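Local coordinates for alkaline serine protease AL20 (Nesterenkonia abyssinica, PDB 3CP7) that hydrolyses peptide bonds as a secreted, thermostable, trypsin-like serine protease active under alkaline conditions, at the interface of chains A and B. Sequence-based numbering; all coordinates share one arbitrary frame. Chains: chain A/B, alkaline serine protease AL20.

The interface of chains A and B. Residues chain A 51, 74-77; chain B 80, 83-85.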
ATOM      1  N   PHE A  51       1.617   1.397 -11.288  1.00 16.36           N
ATOM      2  CA  PHE A  51       1.678   2.768 -10.780  1.00 14.99           C
ATOM      3  C   PHE A  51       1.891   3.786 -11.895  1.00 14.46           C
ATOM      4  O   PHE A  51       2.489   3.480 -12.931  1.00 14.59           O
ATOM      5  CB  PHE A  51       2.775   2.922  -9.715  1.00 14.95           C
ATOM      6  CG  PHE A  51       2.453   2.242  -8.419  1.00 14.97           C
ATOM      7  CD1 PHE A  51       2.735   0.888  -8.233  1.00 15.54           C
ATOM      8  CD2 PHE A  51       1.835   2.942  -7.398  1.00 14.49           C
ATOM      9  CE1 PHE A  51       2.430   0.246  -7.031  1.00 15.59           C
ATOM     10  CE2 PHE A  51       1.526   2.322  -6.191  1.00 15.33           C
ATOM     11  CZ  PHE A  51       1.828   0.970  -6.001  1.00 15.07           C
ATOM     12  N   GLU A  74       8.189  10.324  -4.494  1.00 13.65           N
ATOM     13  CA  GLU A  74       9.111   9.237  -4.175  1.00 14.53           C
ATOM     14  C   GLU A  74       8.382   7.941  -3.855  1.00 14.32           C
ATOM     15  O   GLU A  74       8.830   6.872  -4.256  1.00 15.29           O
ATOM     16  CB  GLU A  74      10.028   9.617  -3.022  1.00 15.10           C
ATOM     17  CG  GLU A  74      11.002  10.713  -3.389  1.00 17.71           C
ATOM     18  CD  GLU A  74      12.131  10.875  -2.392  1.00 20.94           C
ATOM     19  OE1 GLU A  74      11.946  10.560  -1.193  1.00 22.81           O
ATOM     20  OE2 GLU A  74      13.211  11.335  -2.818  1.00 23.55           O
ATOM     21  N   GLU A  75       7.274   8.041  -3.120  1.00 13.04           N
ATOM     22  CA  GLU A  75       6.435   6.877  -2.818  1.00 12.50           C
ATOM     23  C   GLU A  75       4.982   7.190  -3.123  1.00 11.34           C
ATOM     24  O   GLU A  75       4.394   8.094  -2.525  1.00 12.15           O
ATOM     25  CB  GLU A  75       6.528   6.448  -1.350  1.00 12.63           C
ATOM     26  CG  GLU A  75       7.839   5.778  -0.948  1.00 14.28           C
ATOM     27  CD  GLU A  75       8.852   6.753  -0.398  1.00 16.62           C
ATOM     28  OE1 GLU A  75       8.495   7.918  -0.116  1.00 16.20           O
ATOM     29  OE2 GLU A  75      10.025   6.344  -0.246  1.00 19.00           O
ATOM     30  N   LEU A  76       4.412   6.437  -4.055  1.00 10.64           N
ATOM     31  CA  LEU A  76       2.977   6.457  -4.300  1.00 10.75           C
ATOM     32  C   LEU A  76       2.346   5.405  -3.406  1.00 10.40           C
ATOM     33  O   LEU A  76       2.783   4.240  -3.404  1.00 10.23           O
ATOM     34  CB  LEU A  76       2.695   6.174  -5.773  1.00 10.84           C
ATOM     35  CG  LEU A  76       3.433   7.115  -6.737  1.00 11.29           C
ATOM     36  CD1 LEU A  76       3.299   6.649  -8.179  1.00 12.44           C
ATOM     37  CD2 LEU A  76       2.933   8.545  -6.574  1.00 11.72           C
ATOM     38  N   VAL A  77       1.356   5.825  -2.616  1.00  9.69           N
ATOM     39  CA  VAL A  77       0.722   4.965  -1.608  1.00 10.36           C
ATOM     40  C   VAL A  77      -0.765   4.850  -1.919  1.00  9.85           C
ATOM     41  O   VAL A  77      -1.576   5.718  -1.555  1.00 10.11           O
ATOM     42  CB  VAL A  77       0.947   5.488  -0.169  1.00  9.90           C
ATOM     43  CG1 VAL A  77       0.433   4.479   0.858  1.00 11.40           C
ATOM     44  CG2 VAL A  77       2.444   5.793   0.084  1.00 10.56           C
TER
ATOM     45  N   ALA B  80       5.339   0.514   0.656  1.00  8.96           N
ATOM     46  CA  ALA B  80       5.471   1.550  -0.366  1.00  9.31           C
ATOM     47  C   ALA B  80       6.896   1.613  -0.912  1.00  9.03           C
ATOM     48  O   ALA B  80       7.094   1.863  -2.099  1.00  9.68           O
ATOM     49  CB  ALA B  80       5.057   2.896   0.173  1.00 10.32           C
ATOM     50  N   ALA B  83       7.315  -1.291  -3.405  1.00 10.08           N
ATOM     51  CA  ALA B  83       6.557  -1.084  -4.639  1.00 10.56           C
ATOM     52  C   ALA B  83       7.156  -0.003  -5.533  1.00 11.07           C
ATOM     53  O   ALA B  83       7.175  -0.133  -6.763  1.00 11.49           O
ATOM     54  CB  ALA B  83       5.124  -0.721  -4.294  1.00 11.37           C
ATOM     55  N   ASN B  84       7.630   1.067  -4.913  1.00 11.66           N
ATOM     56  CA  ASN B  84       8.079   2.223  -5.667  1.00 12.61           C
ATOM     57  C   ASN B  84       9.534   2.157  -6.127  1.00 13.72           C
ATOM     58  O   ASN B  84       9.855   2.636  -7.224  1.00 14.84           O
ATOM     59  CB  ASN B  84       7.813   3.495  -4.860  1.00 13.05           C
ATOM     60  CG  ASN B  84       6.332   3.873  -4.845  1.00 13.13           C
ATOM     61  OD1 ASN B  84       5.882   4.627  -5.703  1.00 14.09           O
ATOM     62  ND2 ASN B  84       5.570   3.342  -3.883  1.00 11.46           N
ATOM     63  N   ARG B  85      10.398   1.562  -5.303  1.00 14.04           N
ATOM     64  CA  ARG B  85      11.847   1.642  -5.499  1.00 14.95           C
ATOM     65  C   ARG B  85      12.578   0.284  -5.384  1.00 13.86           C
ATOM     66  O   ARG B  85      13.805   0.229  -5.549  1.00 14.66           O
ATOM     67  CB  ARG B  85      12.434   2.653  -4.492  1.00 15.44           C
ATOM     68  CG  ARG B  85      11.696   4.015  -4.431  1.00 17.63           C
ATOM     69  CD  ARG B  85      12.380   5.045  -3.522  1.00 17.53           C
ATOM     70  NE  ARG B  85      12.179   4.807  -2.087  1.00 21.77           N
ATOM     71  CZ  ARG B  85      13.019   4.100  -1.334  1.00 20.79           C
ATOM     72  NH1 ARG B  85      14.095   3.561  -1.886  1.00 21.83           N
ATOM     73  NH2 ARG B  85      12.794   3.925  -0.039  1.00 20.25           N
TER
HETATM   74  O   HOH W   1      11.633   5.909   1.836  1.00 21.85           O
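A:Leu76, in the extended strand 75-78, turns its backbone N-H and C=O toward B:Asn84, near the C-terminal end of the short helix 80-85 of the partner chain. The carboxamide of B:Asn84 reads both groups: OD1 accepts from the A:Leu76 N at 2.9 Å, with that donor above the carbonyl plane and not on a lone pair, while ND2 gives a nearly straight bond to the A:Leu76 O at 3.0 Å. The second N-H of the same amide stays within its own helix and reaches the B:Ala80 O at 2.8 Å. Both acceptors of ND2 lie close to the amide plane, which fixes the rotation of the group about its last torsion. An alanine in place of B:Asn84 would probably leave the A:Leu76 N-H and C=O without these partners and open a gap against the strand, where CG of the asparagine now packs on the A:Glu75 CA at 3.6 Å. On one flank A:Glu75, its chain bent at chi2 (93°), carries OE2 to NE of B:Arg85 at 3.2 Å in a salt bridge. OE2 lies at the edge of the guanidinium, in its plane, while the carboxylate itself is turned 80° from it; NE meets OE2 on the anti side, well out of the carboxylate plane. Water 1 links OE2 to the B:Arg85 NH2 as well, making a second, solvent-mediated tie between the two charges. Small apolar contacts flank the amide: the methyl CG2 of A:Val77 meets CB of B:Ala80 at 3.9 Å, and CB of B:Ala83 sits above the ring plane of A:Phe51 and beyond its rim, 4.0 Å from CE1. The patch thus sets helix 80-85 of one trypsin-like subunit against strand 75-78 and the loop carrying A:Phe51 of the other; two-fold symmetry repeats it with the chains exchanged, although the structure alone does not show that this dimer forms in solution.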